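Local coordinates for protein C-domain type II peptide synthetase (Streptomyces globisporus, PDB 4ZNM) that is a free-standing (type II) condensation-domain protein of the non-ribosomal peptide synthetase family, at residues A[73-77]-A[306-310]. Residues are numbered along the deposited sequence; the frame is centred on the assembly and turned at random.
Sequences RHEAL and TVGSF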
ATOM      1  N   ARG A  73     -18.856  12.650  -3.946  1.00 21.58           N
ATOM      2  CA  ARG A  73     -18.330  13.120  -2.664  1.00 26.14           C
ATOM      3  C   ARG A  73     -16.829  13.431  -2.664  1.00 24.48           C
ATOM      4  O   ARG A  73     -16.394  14.372  -2.007  1.00 21.56           O
ATOM      5  CB  ARG A  73     -18.619  12.060  -1.606  1.00 25.28           C
ATOM      6  CG  ARG A  73     -18.012  12.309  -0.250  1.00 27.15           C
ATOM      7  CD  ARG A  73     -18.600  11.350   0.768  1.00 24.83           C
ATOM      8  NE  ARG A  73     -17.908  11.457   2.038  1.00 21.08           N
ATOM      9  CZ  ARG A  73     -18.255  12.274   3.027  1.00 27.48           C
ATOM     10  NH1 ARG A  73     -19.335  13.054   2.936  1.00 26.43           N
ATOM     11  NH2 ARG A  73     -17.519  12.292   4.129  1.00 27.84           N
ATOM     12  N   HIS A  74     -16.051  12.629  -3.383  1.00 24.16           N
ATOM     13  CA  HIS A  74     -14.587  12.709  -3.338  1.00 22.41           C
ATOM     14  C   HIS A  74     -14.004  13.099  -4.702  1.00 23.62           C
ATOM     15  O   HIS A  74     -13.979  12.286  -5.639  1.00 22.79           O
ATOM     16  CB  HIS A  74     -13.989  11.378  -2.895  1.00 20.55           C
ATOM     17  CG  HIS A  74     -14.345  11.002  -1.494  1.00 23.26           C
ATOM     18  ND1 HIS A  74     -13.887  11.705  -0.397  1.00 21.28           N
ATOM     19  CD2 HIS A  74     -15.127  10.005  -1.005  1.00 24.24           C
ATOM     20  CE1 HIS A  74     -14.391  11.170   0.704  1.00 22.98           C
ATOM     21  NE2 HIS A  74     -15.141  10.134   0.360  1.00 21.81           N
ATOM     22  N   GLU A  75     -13.509  14.326  -4.799  1.00 25.64           N
ATOM     23  CA  GLU A  75     -12.911  14.820  -6.058  1.00 24.98           C
ATOM     24  C   GLU A  75     -11.770  13.962  -6.585  1.00 23.82           C
ATOM     25  O   GLU A  75     -11.617  13.832  -7.794  1.00 23.22           O
ATOM     26  CB  GLU A  75     -12.383  16.246  -5.897  1.00 26.11           C
ATOM     27  CG  GLU A  75     -13.477  17.254  -5.896  1.00 31.44           C
ATOM     28  CD  GLU A  75     -13.019  18.679  -5.621  1.00 44.58           C
ATOM     29  OE1 GLU A  75     -11.788  18.935  -5.497  1.00 37.15           O
ATOM     30  OE2 GLU A  75     -13.928  19.541  -5.533  1.00 47.66           O
ATOM     31  N   ALA A  76     -10.958  13.397  -5.698  1.00 23.37           N
ATOM     32  CA  ALA A  76      -9.862  12.560  -6.150  1.00 21.99           C
ATOM     33  C   ALA A  76     -10.382  11.425  -7.030  1.00 22.76           C
ATOM     34  O   ALA A  76      -9.658  10.954  -7.891  1.00 21.20           O
ATOM     35  CB  ALA A  76      -9.085  11.994  -4.979  1.00 22.11           C
ATOM     36  N   LEU A  77     -11.628  10.990  -6.811  1.00 19.19           N
ATOM     37  CA  LEU A  77     -12.181   9.851  -7.555  1.00 23.41           C
ATOM     38  C   LEU A  77     -12.730  10.247  -8.923  1.00 20.87           C
ATOM     39  O   LEU A  77     -13.265   9.404  -9.642  1.00 23.82           O
ATOM     40  CB  LEU A  77     -13.319   9.167  -6.773  1.00 21.55           C
ATOM     41  CG  LEU A  77     -12.916   8.487  -5.450  1.00 17.86           C
ATOM     42  CD1 LEU A  77     -14.100   7.811  -4.801  1.00 24.27           C
ATOM     43  CD2 LEU A  77     -11.823   7.497  -5.679  1.00 22.94           C
ATOM     44  N   THR A 306     -10.199  12.126   3.960  1.00 26.98           N
ATOM     45  CA  THR A 306      -9.888  12.550   2.587  1.00 24.25           C
ATOM     46  C   THR A 306      -9.425  11.396   1.711  1.00 23.06           C
ATOM     47  O   THR A 306      -8.460  10.700   2.055  1.00 23.86           O
ATOM     48  CB  THR A 306      -8.776  13.610   2.533  1.00 24.12           C
ATOM     49  OG1 THR A 306      -9.171  14.761   3.282  1.00 26.77           O
ATOM     50  CG2 THR A 306      -8.501  14.039   1.063  1.00 23.47           C
ATOM     51  N   VAL A 307     -10.063  11.259   0.554  1.00 22.79           N
ATOM     52  CA  VAL A 307      -9.636  10.285  -0.456  1.00 21.73           C
ATOM     53  C   VAL A 307      -8.555  10.894  -1.326  1.00 21.78           C
ATOM     54  O   VAL A 307      -8.677  12.009  -1.874  1.00 21.57           O
ATOM     55  CB  VAL A 307     -10.848   9.778  -1.269  1.00 21.83           C
ATOM     56  CG1 VAL A 307     -10.428   8.864  -2.434  1.00 20.84           C
ATOM     57  CG2 VAL A 307     -11.814   9.046  -0.342  1.00 24.32           C
ATOM     58  N   GLY A 308      -7.463  10.150  -1.412  1.00 21.96           N
ATOM     59  CA  GLY A 308      -6.296  10.514  -2.190  1.00 19.80           C
ATOM     60  C   GLY A 308      -5.165   9.531  -1.880  1.00 20.96           C
ATOM     61  O   GLY A 308      -5.313   8.657  -1.031  1.00 21.63           O
ATOM     62  N   SER A 309      -4.036   9.671  -2.545  1.00 24.48           N
ATOM     63  CA  SER A 309      -2.866   8.859  -2.222  1.00 22.26           C
ATOM     64  C   SER A 309      -1.808   9.735  -1.540  1.00 23.71           C
ATOM     65  O   SER A 309      -1.119  10.546  -2.164  1.00 21.20           O
ATOM     66  CB  SER A 309      -2.343   8.182  -3.484  1.00 31.04           C
ATOM     67  OG  SER A 309      -1.320   7.278  -3.146  1.00 39.69           O
ATOM     68  N   PHE A 310      -1.688   9.536  -0.232  1.00 21.49           N
ATOM     69  CA  PHE A 310      -0.869  10.356   0.651  1.00 23.06           C
ATOM     70  C   PHE A 310       0.488   9.755   0.955  1.00 25.68           C
ATOM     71  O   PHE A 310       1.316  10.405   1.571  1.00 24.92           O
ATOM     72  CB  PHE A 310      -1.622  10.565   1.989  1.00 21.55           C
ATOM     73  CG  PHE A 310      -2.758  11.538   1.893  1.00 25.14           C
ATOM     74  CD1 PHE A 310      -3.887  11.234   1.165  1.00 24.49           C
ATOM     75  CD2 PHE A 310      -2.707  12.746   2.556  1.00 28.29           C
ATOM     76  CE1 PHE A 310      -4.941  12.124   1.083  1.00 23.41           C
ATOM     77  CE2 PHE A 310      -3.753  13.636   2.473  1.00 27.74           C
ATOM     78  CZ  PHE A 310      -4.867  13.330   1.733  1.00 25.65           C
TER
HETATM   79  O   HOH W   1     -11.778  13.528  -0.253  1.00 24.36           O
HETATM   80  O   HOH W   2     -10.535  14.072  -2.796  1.00 24.79           O
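Val307 lays its CG2 methyl over the face of the His74 imidazole, a CH-pi contact 3.3 Å from CG2 to the ring centroid and only 6° off the ring normal. Its other methyl, CG1, rests against both Leu77 CD2 (3.8 Å) and Ala76 CB (4.3 Å), while Val307 O sits 3.1 Å from Ala76 CB. This tight approach still leaves room for two waters that satisfy the Val307 backbone: one accepts from Val307 N (3.0 Å) and is hydrogen-bonded to His74 ND1 (2.8 Å), the other accepts from Ala76 N (3.0 Å) and donates to Val307 O (2.9 Å). At the ring edge, His74 NE2 is hydrogen-bonded to Asp171, which also forms a salt bridge with Arg73. Segment 306-310, probably part of the floor loop of condensation domains, meets the turn between helix 60-73 and strand 79-84 against helix 162-180, whose Val167 and Ile168 touch Val307, while Asp161 of the HHxxxD motif, just before that helix, is hydrogen-bonded to the Gly308 backbone and, through its carboxylate, to Phe310 N.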